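Local coordinates for glutathione S-transferase, N-terminal domain protein (Pseudomonas putida, PDB 4NAX) that binds oxidized glutathione disulfide, one molecule per subunit, and probably acts as a glutathione transferase, at residues 24-29 / 50-55. Numbering follows the deposited sequence.
With GDS (oxidized glutathione disulfide), chain C.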
loop_
_atom_site.group_PDB
_atom_site.type_symbol
_atom_site.label_atom_id
_atom_site.label_comp_id
_atom_site.label_asym_id
_atom_site.label_seq_id
_atom_site.Cartn_x
_atom_site.Cartn_y
_atom_site.Cartn_z
ATOM N N TYR A 24 -14.898 -4.729 11.227
ATOM C CA TYR A 24 -14.314 -5.906 11.887
ATOM C C TYR A 24 -12.847 -5.584 12.097
ATOM O O TYR A 24 -12.080 -5.520 11.139
ATOM C CB TYR A 24 -14.524 -7.164 11.046
ATOM C CG TYR A 24 -15.962 -7.332 10.575
ATOM C CD1 TYR A 24 -16.945 -7.925 11.373
ATOM C CD2 TYR A 24 -16.353 -6.852 9.334
ATOM C CE1 TYR A 24 -18.256 -8.049 10.923
ATOM C CE2 TYR A 24 -17.653 -6.995 8.877
ATOM C CZ TYR A 24 -18.607 -7.569 9.678
ATOM O OH TYR A 24 -19.891 -7.704 9.197
ATOM N N SER A 25 -12.456 -5.300 13.341
ATOM C CA SER A 25 -11.185 -4.670 13.572
ATOM C C SER A 25 -10.669 -4.927 14.985
ATOM O O SER A 25 -11.228 -5.723 15.739
ATOM C CB SER A 25 -11.310 -3.159 13.254
ATOM O OG SER A 25 -10.039 -2.511 13.176
ATOM N N LEU A 26 -9.579 -4.246 15.306
ATOM C CA LEU A 26 -8.884 -4.337 16.580
ATOM C C LEU A 26 -8.078 -3.037 16.689
ATOM O O LEU A 26 -7.604 -2.547 15.655
ATOM C CB LEU A 26 -7.972 -5.562 16.579
ATOM C CG LEU A 26 -7.326 -5.934 17.909
ATOM C CD1 LEU A 26 -8.380 -6.385 18.906
ATOM C CD2 LEU A 26 -6.298 -7.017 17.656
ATOM N N PRO A 27 -7.895 -2.462 17.910
ATOM C CA PRO A 27 -7.128 -1.206 18.010
ATOM C C PRO A 27 -5.631 -1.487 17.815
ATOM O O PRO A 27 -4.928 -1.917 18.718
ATOM C CB PRO A 27 -7.450 -0.692 19.418
ATOM C CG PRO A 27 -8.673 -1.411 19.832
ATOM C CD PRO A 27 -8.594 -2.760 19.170
ATOM N N THR A 28 -5.202 -1.321 16.591
ATOM C CA THR A 28 -3.858 -1.526 16.097
ATOM C C THR A 28 -3.599 -0.377 15.124
ATOM O O THR A 28 -4.529 0.310 14.727
ATOM C CB THR A 28 -3.778 -2.806 15.282
ATOM O OG1 THR A 28 -4.691 -2.686 14.181
ATOM C CG2 THR A 28 -4.134 -4.044 16.078
ATOM N N PRO A 29 -2.353 -0.173 14.684
ATOM C CA PRO A 29 -2.138 0.977 13.824
ATOM C C PRO A 29 -2.937 0.929 12.533
ATOM O O PRO A 29 -3.296 1.976 12.022
ATOM C CB PRO A 29 -0.619 0.945 13.549
ATOM C CG PRO A 29 -0.190 -0.454 13.940
ATOM C CD PRO A 29 -1.084 -0.774 15.110
ATOM N N VAL A 50 -12.281 -8.254 16.591
ATOM C CA VAL A 50 -11.688 -9.467 16.063
ATOM C C VAL A 50 -10.462 -9.767 16.922
ATOM O O VAL A 50 -9.447 -9.083 16.825
ATOM C CB VAL A 50 -11.286 -9.279 14.582
ATOM C CG1 VAL A 50 -10.621 -10.527 14.029
ATOM C CG2 VAL A 50 -12.519 -8.939 13.758
ATOM N N SER A 51 -10.588 -10.745 17.818
ATOM C CA SER A 51 -9.541 -11.045 18.793
ATOM C C SER A 51 -8.491 -11.993 18.238
ATOM O O SER A 51 -8.797 -13.147 17.899
ATOM C CB SER A 51 -10.147 -11.668 20.046
ATOM O OG SER A 51 -9.125 -12.120 20.921
ATOM N N PHE A 52 -7.250 -11.523 18.173
ATOM C CA PHE A 52 -6.128 -12.376 17.748
ATOM C C PHE A 52 -5.845 -13.490 18.770
ATOM O O PHE A 52 -5.394 -14.580 18.411
ATOM C CB PHE A 52 -4.864 -11.542 17.536
ATOM C CG PHE A 52 -4.950 -10.540 16.406
ATOM C CD1 PHE A 52 -5.997 -10.554 15.483
ATOM C CD2 PHE A 52 -3.961 -9.576 16.272
ATOM C CE1 PHE A 52 -6.046 -9.625 14.462
ATOM C CE2 PHE A 52 -4.004 -8.649 15.243
ATOM C CZ PHE A 52 -5.043 -8.681 14.339
ATOM N N ASP A 53 -6.129 -13.212 20.035
ATOM C CA ASP A 53 -5.966 -14.215 21.096
ATOM C C ASP A 53 -6.785 -15.493 20.862
ATOM O O ASP A 53 -6.352 -16.596 21.242
ATOM C CB ASP A 53 -6.316 -13.599 22.456
ATOM C CG ASP A 53 -5.271 -12.602 22.936
ATOM O OD1 ASP A 53 -4.126 -12.639 22.433
ATOM O OD2 ASP A 53 -5.587 -11.794 23.833
ATOM N N ASN A 54 -7.958 -15.330 20.247
ATOM C CA ASN A 54 -8.823 -16.454 19.877
ATOM C C ASN A 54 -8.658 -16.928 18.429
ATOM O O ASN A 54 -9.432 -17.777 17.980
ATOM C CB ASN A 54 -10.301 -16.107 20.133
ATOM C CG ASN A 54 -10.805 -16.620 21.465
ATOM O OD1 ASN A 54 -11.832 -17.301 21.530
ATOM N ND2 ASN A 54 -10.092 -16.299 22.536
ATOM N N ASP A 55 -7.637 -16.427 17.717
ATOM C CA ASP A 55 -7.419 -16.740 16.287
ATOM C C ASP A 55 -8.629 -16.340 15.421
ATOM O O ASP A 55 -8.886 -16.984 14.411
ATOM C CB ASP A 55 -7.086 -18.246 16.062
ATOM C CG ASP A 55 -5.680 -18.650 16.522
ATOM O OD1 ASP A 55 -4.822 -17.783 16.774
ATOM O OD2 ASP A 55 -5.449 -19.879 16.634
HETATM N N1 GDS C . 1.941 -11.623 11.286
HETATM C CA1 GDS C . 2.435 -10.367 11.848
HETATM C C1 GDS C . 3.919 -10.445 12.126
HETATM O OE1 GDS C . 4.555 -9.367 12.203
HETATM O OE2 GDS C . 4.480 -11.553 12.275
HETATM C CB1 GDS C . 1.678 -10.063 13.146
HETATM C CG1 GDS C . 1.790 -8.607 13.620
HETATM C CD1 GDS C . 1.114 -7.660 12.661
HETATM O O1 GDS C . 0.189 -8.034 11.964
HETATM N N2 GDS C . 1.610 -6.429 12.631
HETATM C CA2 GDS C . 1.041 -5.367 11.826
HETATM C C2 GDS C . 2.017 -4.894 10.783
HETATM O O2 GDS C . 3.213 -4.798 11.035
HETATM C CB2 GDS C . 0.653 -4.186 12.718
HETATM S SG2 GDS C . -0.716 -4.495 13.828
HETATM N N3 GDS C . 1.506 -4.544 9.605
HETATM C CA3 GDS C . 2.335 -4.083 8.504
HETATM C C3 GDS C . 1.661 -3.082 7.591
HETATM O OE3 GDS C . 2.108 -3.009 6.426
HETATM O OE4 GDS C . 0.778 -2.362 8.069
HETATM N N4 GDS C . -2.559 -9.256 11.706
HETATM C CA4 GDS C . -3.111 -10.573 11.941
HETATM C C4 GDS C . -2.184 -11.690 11.549
HETATM O OE5 GDS C . -2.552 -12.885 11.749
HETATM O OE6 GDS C . -1.058 -11.383 11.079
HETATM C C5 GDS C . -3.339 -8.252 11.326
HETATM O O5 GDS C . -4.539 -8.407 11.125
HETATM C CA5 GDS C . -2.696 -6.890 11.186
HETATM N N5 GDS C . -3.198 -6.219 9.992
HETATM C CB5 GDS C . -3.025 -6.077 12.439
HETATM S SG5 GDS C . -2.421 -4.388 12.424
HETATM C CA6 GDS C . -2.887 -4.260 5.498
HETATM C C6 GDS C . -3.796 -3.107 5.798
HETATM O OE7 GDS C . -4.973 -3.358 6.154
HETATM O OE8 GDS C . -3.329 -1.951 5.666
HETATM N N6 GDS C . -1.935 -3.874 4.437
HETATM C CB6 GDS C . -2.137 -4.683 6.762
HETATM C CG6 GDS C . -3.096 -5.216 7.832
HETATM C CD6 GDS C . -2.382 -5.808 9.017
HETATM O O6 GDS C . -1.148 -5.863 9.080
#
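Val50 N donates a nearly straight hydrogen bond to Ser25 O (2.9 Å), the one backbone bond between 24-29 and 50-55, made where strands 21-25 and 45-49 run out side by side. Val50 CG2 lies against the end of strand 21-25, 3.8 Å from Tyr24 CB. Phe62 of helix 60-65 touches both of these side chains.

Beyond the bond the two segments meet through side chains. Leu26 points toward 50-55, and with CG anti to the backbone N (chi1 -171°) CG comes near Val50 O. Its CD1 rests on the carbonyl of Val50, with 3.6 Å between CD1 and Val50 O. Its CD2 sits over the middle of the Phe52 ring, 3.7 Å from the centroid and 11° off the normal, a CH-pi contact. The opposite face of that ring meets the ligand. Phe52 CZ comes within 3.3 Å of O5 of the glutathione disulfide, and CA4 lies over the face. An alanine at Phe52 would probably open a gap between Leu26 and the ligand and leave that part of the glutathione less firmly held.

Thr28 works from the other segment. Its OG1 donates to Leu26 O (3.3 Å), from above the carbonyl plane, and also caps Gly31 N at the turn into helix 31-41. The same OG1 lies 3.3 Å from the ligand sulfur SG5. Pro29 CD packs against the other sulfur, SG2.

Here the loops after two parallel strands of the thioredoxin-like domain form one wall of the glutathione site, as in other glutathione transferases.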